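PDB 3ZPY: alginate lyase, family PL7 from Zobellia galactanivorans, which probably cleaves the seaweed polysaccharide alginate by beta-elimination, the chain here being the PL7 catalytic domain of a longer protein. Local coordinates for residues N13-N18 and K241-T246; G122-P127 and L186-G191; V142-E147 and T180-K185; E165-S170 and F203-E208. All coordinates share one frame; numbering follows the deposited sequence.

Interaction 1. Residues N13-N18 and K241-T246; sequences NTWKIN and KNLSVT
Trp-15 swings the six-membered half of its indole over to strand 243-246, where it meets Leu-243 and Val-245. Leu-243 brings its CD2 methyl to 3.9 Å from Trp-15 CZ2, standing 3.6 Å above the ring plane and displaced toward the rim of the indole. The other branch is no further off, since CD1 of Leu-243 also lies 3.9 Å from CZ2 of Trp-15, so the fork of the leucine rests against this corner. Val-245 adds its CG2 methyl at 3.6 Å from Trp-15 CZ2 and 3.7 Å from Trp-15 CH2. That second touch carries a reservation, because Val-245 is modelled in two conformers and the distances belong to one of them. The indole reaches across because its CG stands beside the backbone N and opposite the carbonyl carbon (chi1 -61°). Leu-243 and Val-245, two residues apart on one strand, both point toward it, while Ser-244 between them turns away. Only apolar packing is at work here, although Trp-15 NE1 is among the indole atoms near Leu-243 CD2. A serine in place of Trp-15 would probably strip Leu-243 and Val-245 of their aromatic partner and open a gap between the two strands. In the PL7 beta-sandwich this is one point where the two sheets pack together. Trp-15 starts strand 15-21 and also rests on Leu-79 of strand 76-83 and Val-219 of strand 216-219; Val-245, on strand 235-247 of the opposing sheet, shares Met-99 of strand 96-107 with it.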
loop_
_atom_site.group_PDB
_atom_site.type_symbol
_atom_site.label_atom_id
_atom_site.label_comp_id
_atom_site.label_asym_id
_atom_site.label_seq_id
_atom_site.Cartn_x
_atom_site.Cartn_y
_atom_site.Cartn_z
ATOM N N ASN A 13 -14.407 -11.190 1.897
ATOM C CA ASN A 13 -15.341 -10.510 1.109
ATOM C C ASN A 13 -15.101 -8.960 0.976
ATOM O O ASN A 13 -15.570 -8.312 0.022
ATOM C CB ASN A 13 -16.739 -10.960 1.409
ATOM C CG ASN A 13 -17.164 -12.156 0.531
ATOM O OD1 ASN A 13 -18.307 -12.218 0.105
ATOM N ND2 ASN A 13 -16.192 -13.070 0.175
ATOM N N THR A 14 -14.276 -8.380 1.897
ATOM C CA THR A 14 -13.939 -6.948 1.851
ATOM C C THR A 14 -12.459 -6.617 1.436
ATOM O O THR A 14 -12.203 -5.512 0.966
ATOM C CB THR A 14 -14.318 -6.195 3.179
ATOM O OG1 THR A 14 -13.653 -6.842 4.264
ATOM C CG2 THR A 14 -15.823 -6.225 3.391
ATOM N N TRP A 15 -11.542 -7.536 1.713
ATOM C CA TRP A 15 -10.122 -7.332 1.347
ATOM C C TRP A 15 -9.469 -8.677 1.050
ATOM O O TRP A 15 -9.692 -9.645 1.758
ATOM C CB TRP A 15 -9.323 -6.712 2.475
ATOM C CG TRP A 15 -9.806 -5.348 2.912
ATOM C CD1 TRP A 15 -10.741 -5.066 3.917
ATOM C CD2 TRP A 15 -9.388 -4.052 2.368
ATOM N NE1 TRP A 15 -10.956 -3.725 3.983
ATOM C CE2 TRP A 15 -10.165 -3.063 3.063
ATOM C CE3 TRP A 15 -8.503 -3.641 1.327
ATOM C CZ2 TRP A 15 -10.016 -1.711 2.797
ATOM C CZ3 TRP A 15 -8.365 -2.306 1.067
ATOM C CH2 TRP A 15 -9.099 -1.343 1.792
ATOM N N LYS A 16 -8.685 -8.730 -0.038
ATOM C CA LYS A 16 -7.840 -9.839 -0.308
ATOM C C LYS A 16 -6.434 -9.517 0.248
ATOM O O LYS A 16 -5.924 -8.399 0.107
ATOM C CB LYS A 16 -7.768 -10.032 -1.836
ATOM C CG LYS A 16 -6.717 -11.001 -2.340
ATOM C CD LYS A 16 -6.949 -11.319 -3.866
ATOM C CE LYS A 16 -8.357 -11.882 -4.279
ATOM N NZ LYS A 16 -8.717 -12.363 -5.710
ATOM N N ILE A 17 -5.809 -10.551 0.817
ATOM C CA ILE A 17 -4.485 -10.396 1.457
ATOM C C ILE A 17 -3.392 -10.901 0.518
ATOM O O ILE A 17 -3.339 -12.095 0.224
ATOM C CB ILE A 17 -4.433 -11.164 2.785
ATOM C CG1 ILE A 17 -5.463 -10.625 3.732
ATOM C CG2 ILE A 17 -3.061 -10.956 3.436
ATOM C CD1 ILE A 17 -5.651 -11.589 4.925
ATOM N N ASN A 18 -2.549 -9.915 0.071
ATOM C CA ASN A 18 -1.322 -10.223 -0.718
ATOM C C ASN A 18 -0.155 -10.481 0.261
ATOM O O ASN A 18 0.131 -9.641 1.096
ATOM C CB ASN A 18 -0.884 -9.059 -1.629
ATOM C CG ASN A 18 -1.959 -8.464 -2.511
ATOM O OD1 ASN A 18 -2.860 -9.132 -3.042
ATOM N ND2 ASN A 18 -1.815 -7.211 -2.733
ATOM N N LYS A 241 -4.313 0.633 11.772
ATOM C CA LYS A 241 -5.547 0.318 12.515
ATOM C C LYS A 241 -6.662 1.227 12.006
ATOM O O LYS A 241 -6.416 2.130 11.187
ATOM C CB LYS A 241 -5.387 0.526 14.027
ATOM C CG LYS A 241 -5.018 1.890 14.511
ATOM C CD LYS A 241 -4.689 1.840 16.016
ATOM C CE LYS A 241 -4.349 3.211 16.471
ATOM N NZ LYS A 241 -4.184 3.247 17.968
ATOM N N ASN A 242 -7.908 1.054 12.480
ATOM C CA ASN A 242 -9.015 1.927 12.178
ATOM C C ASN A 242 -9.204 2.088 10.660
ATOM O O ASN A 242 -9.274 3.250 10.155
ATOM C CB ASN A 242 -8.793 3.342 12.825
ATOM C CG ASN A 242 -8.723 3.288 14.288
ATOM O OD1 ASN A 242 -9.102 2.314 14.900
ATOM N ND2 ASN A 242 -8.025 4.284 14.832
ATOM N N LEU A 243 -9.218 0.974 9.934
ATOM C CA LEU A 243 -9.329 0.938 8.479
ATOM C C LEU A 243 -10.809 0.876 8.110
ATOM O O LEU A 243 -11.544 0.026 8.593
ATOM C CB LEU A 243 -8.668 -0.369 7.999
ATOM C CG LEU A 243 -8.782 -0.625 6.469
ATOM C CD1 LEU A 243 -8.193 0.438 5.551
ATOM C CD2 LEU A 243 -8.126 -1.962 6.159
ATOM N N SER A 244 -11.188 1.715 7.166
ATOM C CA SER A 244 -12.478 1.534 6.511
ATOM C C SER A 244 -12.475 2.126 5.137
ATOM O O SER A 244 -11.738 3.075 4.862
ATOM C CB SER A 244 -13.576 2.193 7.333
ATOM O OG SER A 244 -13.444 3.580 7.291
ATOM N N VAL A 245 -13.310 1.563 4.269
ATOM C CA VAL A 245 -13.567 2.148 2.954
ATOM C C VAL A 245 -15.066 2.519 2.889
ATOM O O VAL A 245 -15.905 1.755 3.370
ATOM C CB VAL A 245 -13.155 1.201 1.822
ATOM C CG1 VAL A 245 -13.766 1.661 0.519
ATOM C CG2 VAL A 245 -11.664 1.265 1.651
ATOM N N THR A 246 -15.327 3.724 2.364
ATOM C CA THR A 246 -16.706 4.227 2.223
ATOM C C THR A 246 -16.918 4.608 0.766
ATOM O O THR A 246 -16.066 5.247 0.133
ATOM C CB THR A 246 -16.931 5.435 3.126
ATOM O OG1 THR A 246 -16.569 5.088 4.428
ATOM C CG2 THR A 246 -18.361 5.869 3.071
#

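Interaction 2. Residues G122-P127 and L186-G191; sequences GQIHGP and LVYSGG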
loop_
_atom_site.group_PDB
_atom_site.type_symbol
_atom_site.label_atom_id
_atom_site.label_comp_id
_atom_site.label_asym_id
_atom_site.label_seq_id
_atom_site.Cartn_x
_atom_site.Cartn_y
_atom_site.Cartn_z
ATOM N N GLY A 122 -0.356 3.348 1.068
ATOM C CA GLY A 122 -1.748 3.305 0.626
ATOM C C GLY A 122 -1.744 3.705 -0.839
ATOM O O GLY A 122 -0.853 4.440 -1.289
ATOM N N GLN A 123 -2.730 3.193 -1.564
ATOM C CA GLN A 123 -2.819 3.406 -3.003
ATOM C C GLN A 123 -4.244 3.457 -3.500
ATOM O O GLN A 123 -5.122 2.847 -2.883
ATOM C CB GLN A 123 -2.190 2.282 -3.837
ATOM C CG GLN A 123 -0.773 1.815 -3.556
ATOM C CD GLN A 123 -0.612 0.454 -4.274
ATOM O OE1 GLN A 123 -0.284 -0.543 -3.621
ATOM N NE2 GLN A 123 -0.916 0.400 -5.523
ATOM N N ILE A 124 -4.416 4.125 -4.685
ATOM C CA ILE A 124 -5.481 3.785 -5.566
ATOM C C ILE A 124 -4.853 3.175 -6.835
ATOM O O ILE A 124 -3.933 3.767 -7.427
ATOM C CB ILE A 124 -6.318 5.046 -6.007
ATOM C CG1 ILE A 124 -6.929 5.695 -4.752
ATOM C CG2 ILE A 124 -7.429 4.677 -7.034
ATOM C CD1 ILE A 124 -7.393 7.132 -4.968
ATOM N N HIS A 125 -5.376 2.008 -7.226
ATOM C CA HIS A 125 -4.937 1.374 -8.453
ATOM C C HIS A 125 -6.025 1.424 -9.486
ATOM O O HIS A 125 -7.191 1.119 -9.173
ATOM C CB HIS A 125 -4.427 -0.059 -8.148
ATOM C CG HIS A 125 -3.681 -0.655 -9.311
ATOM N ND1 HIS A 125 -2.353 -0.390 -9.580
ATOM C CD2 HIS A 125 -4.112 -1.435 -10.337
ATOM C CE1 HIS A 125 -1.985 -1.038 -10.692
ATOM N NE2 HIS A 125 -3.062 -1.672 -11.166
ATOM N N GLY A 126 -5.644 1.692 -10.755
ATOM C CA GLY A 126 -6.628 1.736 -11.823
ATOM C C GLY A 126 -6.381 0.672 -12.874
ATOM O O GLY A 126 -5.620 -0.263 -12.647
ATOM N N PRO A 127 -7.078 0.764 -14.003
ATOM C CA PRO A 127 -6.950 -0.214 -15.058
ATOM C C PRO A 127 -5.568 -0.144 -15.734
ATOM O O PRO A 127 -4.978 0.967 -15.894
ATOM C CB PRO A 127 -8.073 0.186 -16.068
ATOM C CG PRO A 127 -8.166 1.712 -15.861
ATOM C CD PRO A 127 -8.000 1.874 -14.340
ATOM N N LEU A 186 -7.983 9.144 2.092
ATOM C CA LEU A 186 -7.667 9.202 0.633
ATOM C C LEU A 186 -8.998 9.171 -0.091
ATOM O O LEU A 186 -9.813 8.247 0.096
ATOM C CB LEU A 186 -6.807 8.003 0.331
ATOM C CG LEU A 186 -6.275 7.949 -1.099
ATOM C CD1 LEU A 186 -5.414 9.163 -1.398
ATOM C CD2 LEU A 186 -5.506 6.633 -1.295
ATOM N N VAL A 187 -9.264 10.221 -0.859
ATOM C CA VAL A 187 -10.585 10.429 -1.488
ATOM C C VAL A 187 -10.337 10.505 -2.987
ATOM O O VAL A 187 -9.460 11.219 -3.433
ATOM C CB VAL A 187 -11.269 11.674 -0.981
ATOM C CG1 VAL A 187 -12.668 11.768 -1.606
ATOM C CG2 VAL A 187 -11.460 11.632 0.589
ATOM N N TYR A 188 -11.226 9.876 -3.740
ATOM C CA TYR A 188 -11.296 10.034 -5.199
ATOM C C TYR A 188 -12.749 10.401 -5.467
ATOM O O TYR A 188 -13.641 9.589 -5.224
ATOM C CB TYR A 188 -10.936 8.672 -5.892
ATOM C CG TYR A 188 -10.494 8.768 -7.347
ATOM C CD1 TYR A 188 -10.484 9.977 -8.094
ATOM C CD2 TYR A 188 -9.983 7.631 -7.957
ATOM C CE1 TYR A 188 -10.070 9.998 -9.471
ATOM C CE2 TYR A 188 -9.535 7.629 -9.322
ATOM C CZ TYR A 188 -9.549 8.826 -10.037
ATOM O OH TYR A 188 -9.107 8.775 -11.396
ATOM N N SER A 189 -12.949 11.654 -5.928
ATOM C CA SER A 189 -14.310 12.202 -6.082
ATOM C C SER A 189 -14.245 13.324 -7.038
ATOM O O SER A 189 -13.313 14.149 -6.994
ATOM C CB SER A 189 -14.854 12.696 -4.704
ATOM O OG SER A 189 -16.198 13.168 -4.873
ATOM N N GLY A 190 -15.195 13.365 -7.953
ATOM C CA GLY A 190 -15.204 14.466 -8.926
ATOM C C GLY A 190 -14.016 14.516 -9.894
ATOM O O GLY A 190 -13.752 15.527 -10.480
ATOM N N GLY A 191 -13.334 13.374 -10.012
ATOM C CA GLY A 191 -12.162 13.174 -10.735
ATOM C C GLY A 191 -10.908 13.728 -10.051
ATOM O O GLY A 191 -9.856 13.686 -10.602
#
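The Gln-Ile-His sequence of residues 123-125, which matches a signature motif of PL7 alginate lyases, turns its middle residue into the core of the beta-sandwich, where Ile-124 meets Leu-186 and Tyr-188. In relatives this motif lines the substrate groove. Here Gln-123 and His-125 leave the strand on the side opposite Ile-124, so this short strand probably serves the groove on one face and the core on the other. Strands 122-125 and 186-189 belong to different sheets; their axes pass 8.9 Å apart and run in nearly the same direction, 20° from parallel, with side chains filling the space between. Ile-124 is the wedge. Its CG1 lies 3.9 Å from Leu-186 CD2, and its CD1 tip sits 4.0 Å from Tyr-188 CB. The shorter branch takes part too, with Ile-124 CG2 at 4.0 Å from CD2 of the Tyr-188 ring. Both branches can touch the tyrosine because CG2 stands opposite the backbone N while CG1 lies beside it (chi1 -61°), spreading them across the flank of Tyr-188. An alanine here would probably leave Leu-186 CD2 and the Tyr-188 ring without the branches they pack against, opening a gap between the sheets. Around the trio, Val-139 of strand 138-146 touches both Ile-124 and Tyr-188, and Phe-217 of strand 216-219 covers Ile-124 and Leu-186. The CD2 methyl of Leu-186 also touches the backbone just before Ile-124, lying 4.1 Å from Gln-123 C.

Interaction 3. Residues V142-E147 and T180-K185; sequences VQFIGE and TTYNCK
Phe-144 drives the far end of its ring at Tyr-182, CZ of the phenylalanine standing 3.7 Å from CE2 of the tyrosine and 3.9 Å from its CD2. The pair is an offset edge-to-face stack. The edge of Phe-144 faces the broad side of the Tyr-182 ring, the planes make an angle of 74°, and the centroids are 5.8 Å apart. Because of the offset, the phenylalanine rim comes down near the CD2-CE2 side of the tyrosine and not over its middle, and Tyr-182 CD2 lies in the plane of the Phe-144 ring. This probably turns the CZ hydrogen of Phe-144 toward the tyrosine ring, though off its centre. In both residues CG stands opposite the carbonyl carbon, with chi1 -74° for Phe-144 and -66° for Tyr-182, and each ring is thereby sent across the gap. The gap is wide: the CA atoms of Phe-144 and Tyr-182 are 12.0 Å apart. It is the interior of a beta-sandwich, the fold of this PL7 domain, with strand 138-146 in one antiparallel sheet and strand 182-189 in the other. Two large rings are enough to span it, and both are buried. A second layer packs round the pair. Val-155 of strand 154-160 and Val-105 of strand 96-107 touch Phe-144, while Met-197 of strand 192-197 packs on Tyr-182. The phenol of Tyr-182 is tied down at its far end, where OH accepts a hydrogen bond from the backbone N of Ser-177, at the end of strand 171-177.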
loop_
_atom_site.group_PDB
_atom_site.type_symbol
_atom_site.label_atom_id
_atom_site.label_comp_id
_atom_site.label_asym_id
_atom_site.label_seq_id
_atom_site.Cartn_x
_atom_site.Cartn_y
_atom_site.Cartn_z
ATOM N N VAL A 142 0.815 6.676 -1.902
ATOM C CA VAL A 142 1.111 7.523 -0.749
ATOM C C VAL A 142 2.315 6.882 -0.059
ATOM O O VAL A 142 2.220 5.718 0.325
ATOM C CB VAL A 142 -0.125 7.522 0.147
ATOM C CG1 VAL A 142 0.177 8.355 1.393
ATOM C CG2 VAL A 142 -1.372 8.050 -0.563
ATOM N N GLN A 143 3.418 7.642 0.037
ATOM C CA GLN A 143 4.685 7.029 0.406
ATOM C C GLN A 143 5.396 7.911 1.420
ATOM O O GLN A 143 5.162 9.079 1.511
ATOM C CB GLN A 143 5.633 6.910 -0.805
ATOM C CG GLN A 143 4.938 6.120 -1.943
ATOM C CD GLN A 143 5.498 6.330 -3.255
ATOM O OE1 GLN A 143 5.699 5.372 -4.027
ATOM N NE2 GLN A 143 5.666 7.613 -3.587
ATOM N N PHE A 144 6.257 7.274 2.227
ATOM C CA PHE A 144 7.323 7.988 2.923
ATOM C C PHE A 144 8.690 7.628 2.297
ATOM O O PHE A 144 8.928 6.457 2.034
ATOM C CB PHE A 144 7.349 7.676 4.426
ATOM C CG PHE A 144 6.257 8.300 5.231
ATOM C CD1 PHE A 144 5.554 9.462 4.860
ATOM C CD2 PHE A 144 6.020 7.750 6.486
ATOM C CE1 PHE A 144 4.547 9.951 5.700
ATOM C CE2 PHE A 144 5.062 8.252 7.340
ATOM C CZ PHE A 144 4.327 9.382 6.931
ATOM N N ILE A 145 9.510 8.666 2.136
ATOM C CA ILE A 145 10.812 8.538 1.578
ATOM C C ILE A 145 11.828 9.145 2.562
ATOM O O ILE A 145 11.605 10.230 3.130
ATOM C CB ILE A 145 10.910 9.192 0.184
ATOM C CG1 ILE A 145 12.331 8.958 -0.412
ATOM C CG2 ILE A 145 10.551 10.704 0.214
ATOM C CD1 ILE A 145 12.338 9.152 -1.888
ATOM N N GLY A 146 12.942 8.449 2.730
ATOM C CA GLY A 146 13.998 8.862 3.663
ATOM C C GLY A 146 15.291 8.153 3.431
ATOM O O GLY A 146 15.644 7.880 2.279
ATOM N N GLU A 147 16.051 7.901 4.476
ATOM C CA GLU A 147 17.356 7.290 4.298
ATOM C C GLU A 147 17.251 5.768 4.236
ATOM O O GLU A 147 16.254 5.171 4.705
ATOM C CB GLU A 147 18.219 7.598 5.529
ATOM C CG GLU A 147 18.490 9.058 5.754
ATOM C CD GLU A 147 18.744 9.234 7.228
ATOM O OE1 GLU A 147 19.873 8.845 7.648
ATOM O OE2 GLU A 147 17.832 9.690 7.969
ATOM N N THR A 180 5.085 7.591 14.136
ATOM C CA THR A 180 4.218 8.714 14.354
ATOM C C THR A 180 2.883 8.411 13.749
ATOM O O THR A 180 2.792 8.059 12.556
ATOM C CB THR A 180 4.763 10.004 13.780
ATOM O OG1 THR A 180 5.998 10.310 14.429
ATOM C CG2 THR A 180 3.826 11.163 13.974
ATOM N N THR A 181 1.819 8.512 14.515
ATOM C CA THR A 181 0.460 8.129 14.038
ATOM C C THR A 181 -0.077 9.236 13.164
ATOM O O THR A 181 -0.108 10.436 13.531
ATOM C CB THR A 181 -0.405 7.941 15.290
ATOM O OG1 THR A 181 0.115 6.754 15.838
ATOM C CG2 THR A 181 -1.890 7.721 14.886
ATOM N N TYR A 182 -0.571 8.792 11.995
ATOM C CA TYR A 182 -1.304 9.727 11.094
ATOM C C TYR A 182 -2.662 9.079 10.833
ATOM O O TYR A 182 -2.749 7.897 10.454
ATOM C CB TYR A 182 -0.567 9.888 9.761
ATOM C CG TYR A 182 0.722 10.567 9.965
ATOM C CD1 TYR A 182 0.804 11.951 10.108
ATOM C CD2 TYR A 182 1.922 9.797 10.025
ATOM C CE1 TYR A 182 2.019 12.581 10.295
ATOM C CE2 TYR A 182 3.171 10.399 10.283
ATOM C CZ TYR A 182 3.199 11.795 10.371
ATOM O OH TYR A 182 4.404 12.415 10.561
ATOM N N ASN A 183 -3.698 9.888 10.979
ATOM C CA ASN A 183 -5.016 9.502 10.483
ATOM C C ASN A 183 -5.204 9.923 9.034
ATOM O O ASN A 183 -5.274 11.155 8.760
ATOM C CB ASN A 183 -6.133 10.109 11.329
ATOM C CG ASN A 183 -6.050 9.637 12.786
ATOM O OD1 ASN A 183 -5.940 8.401 13.042
ATOM N ND2 ASN A 183 -6.107 10.565 13.743
ATOM N N CYS A 184 -5.185 8.955 8.099
ATOM C CA CYS A 184 -5.111 9.268 6.656
ATOM C C CYS A 184 -6.487 9.113 6.069
ATOM O O CYS A 184 -7.259 8.225 6.475
ATOM C CB CYS A 184 -4.189 8.264 5.943
ATOM S SG CYS A 184 -2.527 8.168 6.597
ATOM N N LYS A 185 -6.829 9.991 5.116
ATOM C CA LYS A 185 -8.093 9.904 4.398
ATOM C C LYS A 185 -7.765 10.146 2.927
ATOM O O LYS A 185 -7.355 11.261 2.573
ATOM C CB LYS A 185 -9.089 10.915 4.970
ATOM C CG LYS A 185 -10.471 10.856 4.295
ATOM C CD LYS A 185 -11.536 11.661 5.024
ATOM C CE LYS A 185 -11.310 13.128 5.045
ATOM N NZ LYS A 185 -12.502 13.959 5.452
#

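Interaction 4. Residues E165-S170 and F203-E208; sequences EEQGGS and FRKKME
The flat carboxamide of Gln-167 lies against the backbone of residues 206-208, just where strand 200-206, an edge strand of one sheet of the beta-sandwich, runs out. As modelled, Gln-167 OE1 is 3.0 Å from Lys-206 O, and Gln-167 NE2 is 2.9 Å from Glu-208 N. The amide has probably been built turned over, so these distances fix where the group sits but not which of its atoms faces which partner. The carboxylate of Glu-208, the other flat group, is tilted 33° from the amide plane and turns off from it. Gln-167 gets there from a surface loop, the one that follows helix 162-165, by an extended chain beyond CG. Two glycines come next, Gly-168 and Gly-169, with backbone angles (phi 106° and 113°) that would jam a side chain against the preceding carbonyl. Behind the contact, Met-207 packs on Tyr-162 and Val-163, so the strand end is joined to the helix as well as to the loop. Lys-205 runs antiparallel alongside Gln-167. Its CE methylene lies 3.8 Å from Gln-167 CB and 3.3 Å from the backbone O of Gln-167, and a bend at the last torsion leaves Lys-205 NZ 3.9 Å from that same Gln-167 O.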
loop_
_atom_site.group_PDB
_atom_site.type_symbol
_atom_site.label_atom_id
_atom_site.label_comp_id
_atom_site.label_asym_id
_atom_site.label_seq_id
_atom_site.Cartn_x
_atom_site.Cartn_y
_atom_site.Cartn_z
ATOM N N GLU A 165 3.023 11.535 -11.441
ATOM C CA GLU A 165 4.087 11.203 -12.421
ATOM C C GLU A 165 3.784 11.545 -13.870
ATOM O O GLU A 165 4.720 11.780 -14.636
ATOM C CB GLU A 165 4.427 9.724 -12.261
ATOM C CG GLU A 165 5.028 9.321 -10.940
ATOM C CD GLU A 165 5.224 7.822 -10.938
ATOM O OE1 GLU A 165 5.466 7.155 -11.992
ATOM O OE2 GLU A 165 5.233 7.264 -9.880
ATOM N N GLU A 166 2.525 11.429 -14.292
ATOM C CA GLU A 166 2.133 11.656 -15.671
ATOM C C GLU A 166 1.525 13.051 -15.814
ATOM O O GLU A 166 1.067 13.452 -16.865
ATOM C CB GLU A 166 1.166 10.546 -16.136
ATOM C CG GLU A 166 1.802 9.165 -16.308
ATOM C CD GLU A 166 2.546 9.014 -17.602
ATOM O OE1 GLU A 166 2.598 9.989 -18.347
ATOM O OE2 GLU A 166 3.049 7.912 -17.860
ATOM N N GLN A 167 1.636 13.849 -14.729
ATOM C CA GLN A 167 1.014 15.196 -14.652
ATOM C C GLN A 167 1.925 16.171 -13.904
ATOM O O GLN A 167 1.577 16.787 -12.885
ATOM C CB GLN A 167 -0.409 15.123 -14.042
ATOM C CG GLN A 167 -1.298 14.036 -14.624
ATOM C CD GLN A 167 -2.712 14.240 -14.161
ATOM O OE1 GLN A 167 -2.970 14.467 -12.934
ATOM N NE2 GLN A 167 -3.664 14.186 -15.086
ATOM N N GLY A 168 3.181 16.213 -14.353
ATOM C CA GLY A 168 4.137 17.235 -13.880
ATOM C C GLY A 168 5.178 16.764 -12.943
ATOM O O GLY A 168 6.096 17.529 -12.593
ATOM N N GLY A 169 5.113 15.506 -12.521
ATOM C CA GLY A 169 6.194 14.919 -11.690
ATOM C C GLY A 169 5.774 14.583 -10.279
ATOM O O GLY A 169 4.843 15.216 -9.761
ATOM N N SER A 170 6.420 13.591 -9.649
ATOM C CA SER A 170 6.062 13.256 -8.250
ATOM C C SER A 170 6.211 14.500 -7.355
ATOM O O SER A 170 7.023 15.401 -7.632
ATOM C CB SER A 170 6.983 12.127 -7.819
ATOM O OG SER A 170 8.347 12.578 -7.823
ATOM N N PHE A 203 -2.602 17.088 -0.183
ATOM C CA PHE A 203 -2.392 16.866 -1.663
ATOM C C PHE A 203 -3.770 16.752 -2.290
ATOM O O PHE A 203 -4.565 15.929 -1.827
ATOM C CB PHE A 203 -1.632 15.548 -1.907
ATOM C CG PHE A 203 -1.537 15.263 -3.365
ATOM C CD1 PHE A 203 -0.637 15.890 -4.156
ATOM C CD2 PHE A 203 -2.471 14.390 -3.921
ATOM C CE1 PHE A 203 -0.624 15.664 -5.553
ATOM C CE2 PHE A 203 -2.454 14.133 -5.278
ATOM C CZ PHE A 203 -1.534 14.762 -6.090
ATOM N N ARG A 204 -3.999 17.470 -3.369
ATOM C CA ARG A 204 -5.257 17.327 -4.076
ATOM C C ARG A 204 -4.975 17.682 -5.533
ATOM O O ARG A 204 -4.453 18.801 -5.794
ATOM C CB ARG A 204 -6.309 18.293 -3.479
ATOM C CG ARG A 204 -7.582 18.346 -4.293
ATOM C CD ARG A 204 -8.648 19.206 -3.622
ATOM N NE ARG A 204 -9.666 19.654 -4.579
ATOM C CZ ARG A 204 -10.760 18.949 -4.904
ATOM N NH1 ARG A 204 -11.019 17.802 -4.268
ATOM N NH2 ARG A 204 -11.629 19.468 -5.770
ATOM N N LYS A 205 -5.413 16.818 -6.495
ATOM C CA LYS A 205 -5.080 17.074 -7.888
ATOM C C LYS A 205 -6.069 16.339 -8.748
ATOM O O LYS A 205 -6.410 15.185 -8.484
ATOM C CB LYS A 205 -3.640 16.613 -8.196
ATOM C CG LYS A 205 -3.167 17.081 -9.587
ATOM C CD LYS A 205 -1.639 16.868 -9.679
ATOM C CE LYS A 205 -1.056 17.311 -11.043
ATOM N NZ LYS A 205 -1.270 18.764 -11.180
ATOM N N LYS A 206 -6.494 17.006 -9.829
ATOM C CA LYS A 206 -7.405 16.400 -10.807
ATOM C C LYS A 206 -6.676 15.383 -11.701
ATOM O O LYS A 206 -5.576 15.678 -12.194
ATOM C CB LYS A 206 -8.329 17.434 -11.405
ATOM C CG LYS A 206 -9.494 16.881 -12.210
ATOM C CD LYS A 206 -10.176 17.974 -13.017
ATOM C CE LYS A 206 -11.586 17.569 -13.415
ATOM N NZ LYS A 206 -12.372 17.078 -12.251
ATOM N N MET A 207 -7.340 14.276 -11.993
ATOM C CA MET A 207 -6.927 13.342 -13.056
ATOM C C MET A 207 -7.461 13.894 -14.366
ATOM O O MET A 207 -8.706 13.878 -14.634
ATOM C CB MET A 207 -7.502 11.960 -12.818
ATOM C CG MET A 207 -6.821 11.250 -11.691
ATOM S SD MET A 207 -5.233 10.575 -12.226
ATOM C CE MET A 207 -5.857 9.215 -13.289
ATOM N N GLU A 208 -6.551 14.318 -15.244
ATOM C CA GLU A 208 -6.936 14.801 -16.592
ATOM C C GLU A 208 -6.992 13.667 -17.587
ATOM O O GLU A 208 -6.249 13.640 -18.539
ATOM C CB GLU A 208 -5.979 15.919 -17.064
ATOM C CG GLU A 208 -5.896 17.151 -16.162
ATOM C CD GLU A 208 -7.221 17.884 -15.982
ATOM O OE1 GLU A 208 -8.187 17.689 -16.776
ATOM O OE2 GLU A 208 -7.277 18.697 -15.042
#

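How the interactions relate
Starting from the N terminus, interaction 1 closes the longest loop, joining 13-18 to 241-246 near the C terminus, and the other three lie inside it. Interaction 2 closes 122-127 on 186-191, with interaction 3 (142-147 with 180-185) nested within. Interaction 4 crosses both: 165-170 falls inside their loops and 203-208 beyond them. The first three bridge the two sheets of the sandwich; the fourth ties a surface loop to an edge strand. Interactions 2 and 3 share strand 182-189 and meet again at Gly-122 and Val-142 on neighbouring strands, while Gly-191 and Met-207 bring interactions 2 and 4 together.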